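Local coordinates for tapirin (Caldicellulosiruptor hydrothermalis, PDB 6N2C), which probably binds cellulose, serving in cell adhesion to that polymer through a C-terminal beta-helix domain that also holds a zinc ion, at residues Lys458-Phe461 against Pro462-Ile466; Met253-Lys256 against Asn257-Phe261; Ser428-Arg431 against Asn432-Gln436. All blocks are in the same frame, centred on the assembly; numbering follows the deposited sequence. Where two conformers were deposited one is given.

In the fold
From the N terminus, contact 2 comes first: it turns the corner between strands 252-255 and 259-260, in a coil near the middle of the beta-helix. The coils run on to contact 3, where Ser428-Leu433 forms a loop that leads into strand 434-436, an outermost strand of its parallel face. The chain then travels back along the outside of the solenoid through helix 451-457 to contact 1, a bend packed beside strand 186-190. The three lie in series, none nested or crossed. Contacts 2 and 3 share one strand-bearing face, their centres about 43 Å apart, whereas contacts 1 and 2 come within about 7 Å between nearest atoms without touching.

Contact 1: Lys458-Phe461 against Pro462-Ile466; sequences KNTF and PTNWI. With GOL (glycerol), chain E.
Phe461 holds CG anti to its backbone N (chi1 -174°) and, with a cis peptide bond joining it to Pro462, its ring lies with one face against the proline, in a cis-proline bend of the loop that follows helix 451-457 on the outside of the beta-helix. Pro462 CB sits over the middle of that face, 4.0 Å from the centroid of the Phe461 ring and 5° off the ring normal, a CH-pi contact. Trp465 meets the same ring at its edge, its CZ3 3.9 Å from Phe461 CD1. The bend overlaps at Phe461 with a type I beta turn that begins at Lys458. It is clasped by Asn464 N, which donates to Thr460 O at 2.9 Å in a nearly straight bond (172°). Alongside, the Asn464 amide runs obliquely past Thr460, OD1 lying 3.4 Å from CG2 of that threonine. Ile180, Phe183 and Tyr186 pack against this aromatic cluster and so fasten the loop to the solenoid, while Trp465 NE1 is hydrogen-bonded to Glu572. Pro462 O is gripped by two backbone donors, Trp465 N and Ile466 N. A glycerol, probably from the crystallisation liquor, bridges the turn: its O1 donates to Asn459 O and accepts from Thr463 N, and its O2 donates at 2.7 Å to Phe461 O, which Lys235 NZ also reaches.

Contact 2: Met253-Lys256 against Asn257-Phe261; sequences MYTK and NGITF
A corner of one beta-helix coil is formed here, where strand 252-255 gives way through Lys256-Gly258 to strand 259-260 and the side chains of Met253, Thr255 and Ile259 gather inside the bend. Thr255 closes it: OG1 donates to Gly258 O at 2.8 Å, a side-chain bond spanning the turn. With OG1 set between its own backbone N and carbonyl carbon (chi1 82°), the hydroxyl faces the returning chain. It reaches the Gly258 carbonyl from above its plane, 56° out of it. The same hydroxyl is also hydrogen-bonded to Ser276 OG in the following coil, so a buried polar group is held by partners from two coils. Deeper in, Ile259 crosses Thr255 at about a right angle, CG1 lying 3.8 Å from Thr255 OG1. The extended Met253 chain comes to it tip to tip, its CE 4.1 Å from Ile259 CD1. Phe239 and Leu274 of the coils before and after add to this apolar filling. Gly258 takes a positive phi (119°), a conformation that glycine adopts readily. On the outer side, Lys256 and Asn257 run alongside each other in one direction, with Lys256 CG 3.5 Å from Asn257 OD1. Strand 252-255 is hydrogen-bonded through its backbone to strands 231-234 and 273-276, and Phe261 stacks on Phe241 from one coil to the next, as expected of a parallel beta-helix with an apolar interior.

Contact 3: Ser428-Arg431 against Asn432-Gln436; sequences SGIR and NLFVQ
The Phe434 ring turns its edge to Ile430 O, which lies in the ring plane 3.4 Å from Phe434 CD1, and Arg431 O also sits near that plane at the edge; Ile417, Ile422 and Ile426 touch the Phe434 side chain. The Arg431 guanidinium stands 82° to the ring and meets water 3 in plane at its own edge, through NH2 at 3.0 Å. That water donates a weak bond to Phe434 O. Two backbone bonds coil the chain just before strand 434-436: Leu433 N to Ile430 O at 3.0 Å, and Phe434 N to Arg431 O at 3.2 Å. Leu433 slants across Ile430, its CD1 3.8 Å from Ile430 CB, and both residues rest on Ile411. In the conformer given, one of two, Asn432 sets CG between its backbone N and carbonyl carbon (chi1 70°), which swings OD1 back toward the loop. There OD1 accepts from water 1, itself bonded to Ser428 O and Asn432 N, and from water 2 at 2.7 Å, which also donates to Gly429 O. At this end of the solenoid, where strand 434-436 is outermost, apolar groups thus secure the inner side, while water bridges, at least in that conformer, join outer backbone atoms to Asn432.

Contact 1: Lys458-Phe461 against Pro462-Ile466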
loop_
_atom_site.group_PDB
_atom_site.type_symbol
_atom_site.label_atom_id
_atom_site.label_comp_id
_atom_site.label_asym_id
_atom_site.label_seq_id
_atom_site.Cartn_x
_atom_site.Cartn_y
_atom_site.Cartn_z
ATOM N N LYS A 458 11.822 -8.952 -9.433
ATOM C CA LYS A 458 12.606 -9.880 -10.256
ATOM C C LYS A 458 12.075 -11.275 -10.077
ATOM O O LYS A 458 11.527 -11.619 -9.015
ATOM C CB LYS A 458 14.104 -9.877 -9.903
ATOM C CG LYS A 458 14.889 -8.714 -10.438
ATOM C CD LYS A 458 16.345 -8.741 -9.963
ATOM C CE LYS A 458 16.942 -7.349 -10.143
ATOM N NZ LYS A 458 18.417 -7.349 -10.109
ATOM N N ASN A 459 12.302 -12.100 -11.101
ATOM C CA ASN A 459 11.788 -13.459 -11.120
ATOM C C ASN A 459 12.509 -14.359 -10.083
ATOM O O ASN A 459 12.063 -15.446 -9.814
ATOM C CB ASN A 459 11.917 -14.076 -12.524
ATOM C CG ASN A 459 11.311 -13.207 -13.614
ATOM O OD1 ASN A 459 10.213 -12.709 -13.468
ATOM N ND2 ASN A 459 12.040 -13.049 -14.737
ATOM N N THR A 460 13.622 -13.914 -9.530
ATOM C CA THR A 460 14.245 -14.576 -8.433
ATOM C C THR A 460 13.406 -14.534 -7.149
ATOM O O THR A 460 13.620 -15.355 -6.262
ATOM C CB THR A 460 15.637 -13.978 -8.131
ATOM O OG1 THR A 460 15.578 -12.543 -8.089
ATOM C CG2 THR A 460 16.653 -14.368 -9.190
ATOM N N PHE A 461 12.459 -13.591 -7.032
ATOM C CA PHE A 461 11.740 -13.508 -5.745
ATOM C C PHE A 461 10.381 -14.088 -5.844
ATOM O O PHE A 461 9.589 -13.651 -6.677
ATOM C CB PHE A 461 11.649 -12.032 -5.293
ATOM C CG PHE A 461 11.053 -11.890 -3.935
ATOM C CD1 PHE A 461 11.846 -11.999 -2.780
ATOM C CD2 PHE A 461 9.693 -11.623 -3.774
ATOM C CE1 PHE A 461 11.283 -11.905 -1.542
ATOM C CE2 PHE A 461 9.161 -11.482 -2.501
ATOM C CZ PHE A 461 9.915 -11.623 -1.380
ATOM N N PRO A 462 10.012 -15.025 -4.990
ATOM C CA PRO A 462 10.695 -15.445 -3.761
ATOM C C PRO A 462 11.471 -16.774 -3.896
ATOM O O PRO A 462 12.070 -17.267 -2.913
ATOM C CB PRO A 462 9.523 -15.587 -2.829
ATOM C CG PRO A 462 8.431 -16.182 -3.688
ATOM C CD PRO A 462 8.602 -15.416 -4.980
ATOM N N THR A 463 11.378 -17.386 -5.076
ATOM C CA THR A 463 11.871 -18.778 -5.147
ATOM C C THR A 463 13.377 -19.016 -5.026
ATOM O O THR A 463 13.749 -20.179 -4.821
ATOM C CB THR A 463 11.351 -19.540 -6.415
ATOM O OG1 THR A 463 11.873 -18.924 -7.568
ATOM C CG2 THR A 463 9.876 -19.585 -6.465
ATOM N N ASN A 464 14.258 -18.009 -5.144
ATOM C CA ASN A 464 15.605 -18.206 -4.778
ATOM C C ASN A 464 15.752 -18.641 -3.330
ATOM O O ASN A 464 16.695 -19.354 -2.989
ATOM C CB ASN A 464 16.475 -16.941 -4.994
ATOM C CG ASN A 464 17.064 -16.865 -6.376
ATOM O OD1 ASN A 464 16.442 -17.269 -7.381
ATOM N ND2 ASN A 464 18.267 -16.153 -6.462
ATOM N N TRP A 465 14.827 -18.215 -2.447
ATOM C CA TRP A 465 14.909 -18.408 -1.015
ATOM C C TRP A 465 13.854 -19.316 -0.353
ATOM O O TRP A 465 13.994 -19.760 0.811
ATOM C CB TRP A 465 14.922 -16.980 -0.353
ATOM C CG TRP A 465 16.037 -16.161 -0.861
ATOM C CD1 TRP A 465 17.312 -16.219 -0.484
ATOM C CD2 TRP A 465 15.969 -15.173 -1.938
ATOM N NE1 TRP A 465 18.050 -15.307 -1.216
ATOM C CE2 TRP A 465 17.248 -14.663 -2.112
ATOM C CE3 TRP A 465 14.936 -14.689 -2.746
ATOM C CZ2 TRP A 465 17.543 -13.675 -3.054
ATOM C CZ3 TRP A 465 15.197 -13.748 -3.697
ATOM C CH2 TRP A 465 16.515 -13.259 -3.873
ATOM N N ILE A 466 12.775 -19.592 -1.036
ATOM C CA ILE A 466 11.745 -20.441 -0.515
ATOM C C ILE A 466 11.229 -21.296 -1.650
ATOM O O ILE A 466 10.715 -20.810 -2.664
ATOM C CB ILE A 466 10.586 -19.710 0.277
ATOM C CG1 ILE A 466 9.644 -20.723 0.842
ATOM C CG2 ILE A 466 9.872 -18.665 -0.545
ATOM C CD1 ILE A 466 8.614 -20.269 1.846
HETATM C C1 GOL E . 9.000 -17.023 -8.145
HETATM O O1 GOL E . 10.385 -16.604 -7.760
HETATM C C2 GOL E . 8.067 -16.124 -8.965
HETATM O O2 GOL E . 8.474 -14.740 -8.922
HETATM C C3 GOL E . 6.585 -16.178 -8.494
HETATM O O3 GOL E . 5.838 -15.065 -9.069
#

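Contact 2: Met253-Lys256 against Asn257-Phe261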
loop_
_atom_site.group_PDB
_atom_site.type_symbol
_atom_site.label_atom_id
_atom_site.label_comp_id
_atom_site.label_asym_id
_atom_site.label_seq_id
_atom_site.Cartn_x
_atom_site.Cartn_y
_atom_site.Cartn_z
ATOM N N MET A 253 4.875 -1.942 1.947
ATOM C CA MET A 253 3.754 -2.671 1.392
ATOM C C MET A 253 3.847 -2.509 -0.081
ATOM O O MET A 253 3.867 -1.389 -0.620
ATOM C CB MET A 253 2.413 -2.119 1.912
ATOM C CG MET A 253 1.204 -2.791 1.275
ATOM S SD MET A 253 -0.235 -2.276 2.221
ATOM C CE MET A 253 -1.471 -3.289 1.451
ATOM N N TYR A 254 3.934 -3.654 -0.797
ATOM C CA TYR A 254 3.997 -3.699 -2.233
ATOM C C TYR A 254 2.839 -4.529 -2.775
ATOM O O TYR A 254 2.606 -5.591 -2.276
ATOM C CB TYR A 254 5.317 -4.389 -2.762
ATOM C CG TYR A 254 5.216 -4.663 -4.271
ATOM C CD1 TYR A 254 5.520 -3.641 -5.212
ATOM C CD2 TYR A 254 4.803 -5.903 -4.811
ATOM C CE1 TYR A 254 5.345 -3.837 -6.559
ATOM C CE2 TYR A 254 4.662 -6.095 -6.167
ATOM C CZ TYR A 254 4.951 -5.103 -7.036
ATOM O OH TYR A 254 4.831 -5.314 -8.356
ATOM N N THR A 255 2.153 -4.074 -3.855
ATOM C CA THR A 255 1.215 -4.922 -4.602
ATOM C C THR A 255 1.422 -4.693 -6.064
ATOM O O THR A 255 1.744 -3.586 -6.468
ATOM C CB THR A 255 -0.256 -4.691 -4.239
ATOM O OG1 THR A 255 -0.781 -3.548 -4.931
ATOM C CG2 THR A 255 -0.489 -4.625 -2.790
ATOM N N LYS A 256 1.267 -5.747 -6.861
ATOM C CA LYS A 256 1.309 -5.528 -8.304
ATOM C C LYS A 256 0.022 -4.838 -8.839
ATOM O O LYS A 256 0.054 -3.943 -9.727
ATOM C CB LYS A 256 1.489 -6.857 -9.002
ATOM C CG LYS A 256 1.798 -6.705 -10.467
ATOM C CD LYS A 256 1.701 -8.039 -11.222
ATOM C CE LYS A 256 1.628 -7.768 -12.725
ATOM N NZ LYS A 256 1.597 -9.019 -13.563
ATOM N N ASN A 257 -1.087 -5.360 -8.451
ATOM C CA ASN A 257 -2.353 -5.038 -9.138
ATOM C C ASN A 257 -3.296 -4.068 -8.419
ATOM O O ASN A 257 -4.428 -3.948 -8.799
ATOM C CB ASN A 257 -3.080 -6.317 -9.548
ATOM C CG ASN A 257 -2.306 -7.068 -10.631
ATOM O OD1 ASN A 257 -1.545 -6.457 -11.374
ATOM N ND2 ASN A 257 -2.427 -8.341 -10.653
ATOM N N GLY A 258 -2.798 -3.389 -7.406
ATOM C CA GLY A 258 -3.567 -2.385 -6.772
ATOM C C GLY A 258 -3.873 -2.581 -5.301
ATOM O O GLY A 258 -3.522 -3.568 -4.669
ATOM N N ILE A 259 -4.478 -1.535 -4.736
ATOM C CA ILE A 259 -4.969 -1.613 -3.363
ATOM C C ILE A 259 -6.387 -1.040 -3.394
ATOM O O ILE A 259 -6.563 0.146 -3.712
ATOM C CB ILE A 259 -4.111 -0.833 -2.393
ATOM C CG1 ILE A 259 -2.580 -1.263 -2.526
ATOM C CG2 ILE A 259 -4.651 -0.946 -0.983
ATOM C CD1 ILE A 259 -1.649 -0.504 -1.582
ATOM N N THR A 260 -7.358 -1.872 -3.047
ATOM C CA THR A 260 -8.783 -1.513 -3.263
ATOM C C THR A 260 -9.474 -1.465 -1.929
ATOM O O THR A 260 -9.536 -2.475 -1.254
ATOM C CB THR A 260 -9.473 -2.435 -4.241
ATOM O OG1 THR A 260 -8.707 -2.626 -5.430
ATOM C CG2 THR A 260 -10.868 -1.924 -4.568
ATOM N N PHE A 261 -9.951 -0.277 -1.557
ATOM C CA PHE A 261 -10.683 -0.032 -0.341
ATOM C C PHE A 261 -12.153 -0.309 -0.640
ATOM O O PHE A 261 -12.650 0.089 -1.697
ATOM C CB PHE A 261 -10.485 1.391 0.124
ATOM C CG PHE A 261 -9.133 1.689 0.686
ATOM C CD1 PHE A 261 -8.030 1.928 -0.135
ATOM C CD2 PHE A 261 -8.917 1.680 2.059
ATOM C CE1 PHE A 261 -6.761 2.159 0.438
ATOM C CE2 PHE A 261 -7.664 1.931 2.639
ATOM C CZ PHE A 261 -6.582 2.175 1.805
#

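Contact 3: Ser428-Arg431 against Asn432-Gln436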
loop_
_atom_site.group_PDB
_atom_site.type_symbol
_atom_site.label_atom_id
_atom_site.label_comp_id
_atom_site.label_asym_id
_atom_site.label_seq_id
_atom_site.Cartn_x
_atom_site.Cartn_y
_atom_site.Cartn_z
ATOM N N SER A 428 -10.347 40.487 -15.937
ATOM C CA SER A 428 -9.437 41.570 -15.664
ATOM C C SER A 428 -8.878 41.537 -14.247
ATOM O O SER A 428 -7.764 42.025 -14.025
ATOM C CB SER A 428 -10.130 42.933 -15.930
ATOM O OG SER A 428 -11.287 43.041 -15.091
ATOM N N GLY A 429 -9.644 41.075 -13.296
ATOM C CA GLY A 429 -9.199 41.050 -11.887
ATOM C C GLY A 429 -8.103 40.033 -11.530
ATOM O O GLY A 429 -7.491 40.139 -10.482
ATOM N N ILE A 430 -7.819 39.103 -12.435
ATOM C CA ILE A 430 -6.619 38.206 -12.261
ATOM C C ILE A 430 -5.597 38.302 -13.351
ATOM O O ILE A 430 -4.587 37.607 -13.320
ATOM C CB ILE A 430 -6.994 36.746 -12.030
ATOM C CG1 ILE A 430 -7.838 36.200 -13.173
ATOM C CG2 ILE A 430 -7.690 36.637 -10.685
ATOM C CD1 ILE A 430 -7.929 34.710 -13.133
ATOM N N ARG A 431 -5.767 39.257 -14.272
ATOM C CA ARG A 431 -4.838 39.370 -15.373
ATOM C C ARG A 431 -3.449 39.627 -14.892
ATOM O O ARG A 431 -2.473 39.092 -15.468
ATOM C CB ARG A 431 -5.330 40.410 -16.413
ATOM C CG ARG A 431 -4.314 40.687 -17.507
ATOM C CD ARG A 431 -4.132 39.515 -18.480
ATOM N NE ARG A 431 -3.053 39.791 -19.433
ATOM C CZ ARG A 431 -1.728 39.807 -19.145
ATOM N NH1 ARG A 431 -1.215 39.550 -17.910
ATOM N NH2 ARG A 431 -0.868 40.126 -20.122
ATOM N N ASN A 432 -3.376 40.382 -13.792
ATOM C CA ASN A 432 -2.123 40.785 -13.146
ATOM C C ASN A 432 -1.204 39.620 -12.806
ATOM O O ASN A 432 0.008 39.758 -12.870
ATOM C CB ASN A 432 -2.337 41.649 -11.862
ATOM C CG ASN A 432 -2.924 40.890 -10.668
ATOM O OD1 ASN A 432 -4.005 40.277 -10.737
ATOM N ND2 ASN A 432 -2.241 40.995 -9.511
ATOM N N LEU A 433 -1.811 38.500 -12.494
ATOM C CA LEU A 433 -1.098 37.343 -11.931
ATOM C C LEU A 433 -0.150 36.750 -12.976
ATOM O O LEU A 433 0.828 36.066 -12.602
ATOM C CB LEU A 433 -2.076 36.296 -11.523
ATOM C CG LEU A 433 -3.067 36.635 -10.394
ATOM C CD1 LEU A 433 -3.956 35.465 -10.084
ATOM C CD2 LEU A 433 -2.339 37.223 -9.172
ATOM N N PHE A 434 -0.479 36.905 -14.252
ATOM C CA PHE A 434 0.209 36.178 -15.285
ATOM C C PHE A 434 1.445 36.920 -15.799
ATOM O O PHE A 434 1.385 38.115 -16.116
ATOM C CB PHE A 434 -0.749 35.901 -16.447
ATOM C CG PHE A 434 -1.918 35.010 -16.117
ATOM C CD1 PHE A 434 -3.030 35.492 -15.406
ATOM C CD2 PHE A 434 -1.962 33.689 -16.597
ATOM C CE1 PHE A 434 -4.076 34.691 -15.108
ATOM C CE2 PHE A 434 -3.041 32.908 -16.357
ATOM C CZ PHE A 434 -4.125 33.390 -15.613
ATOM N N VAL A 435 2.549 36.189 -15.985
ATOM C CA VAL A 435 3.810 36.709 -16.515
ATOM C C VAL A 435 4.318 35.803 -17.656
ATOM O O VAL A 435 4.338 34.555 -17.464
ATOM C CB VAL A 435 4.832 36.716 -15.431
ATOM C CG1 VAL A 435 6.192 37.139 -16.021
ATOM C CG2 VAL A 435 4.411 37.646 -14.307
ATOM N N GLN A 436 4.665 36.360 -18.834
ATOM C CA GLN A 436 4.958 35.520 -19.979
ATOM C C GLN A 436 6.427 35.287 -20.048
ATOM O O GLN A 436 7.188 36.218 -19.958
ATOM C CB GLN A 436 4.523 36.134 -21.321
ATOM C CG GLN A 436 4.598 35.194 -22.484
ATOM C CD GLN A 436 3.706 35.611 -23.664
ATOM O OE1 GLN A 436 2.462 35.430 -23.642
ATOM N NE2 GLN A 436 4.333 36.113 -24.724
HETATM O O HOH W 1 -5.358 41.995 -12.578
HETATM O O HOH W 2 -5.447 39.150 -8.729
HETATM O O HOH W 3 1.725 40.442 -18.570
#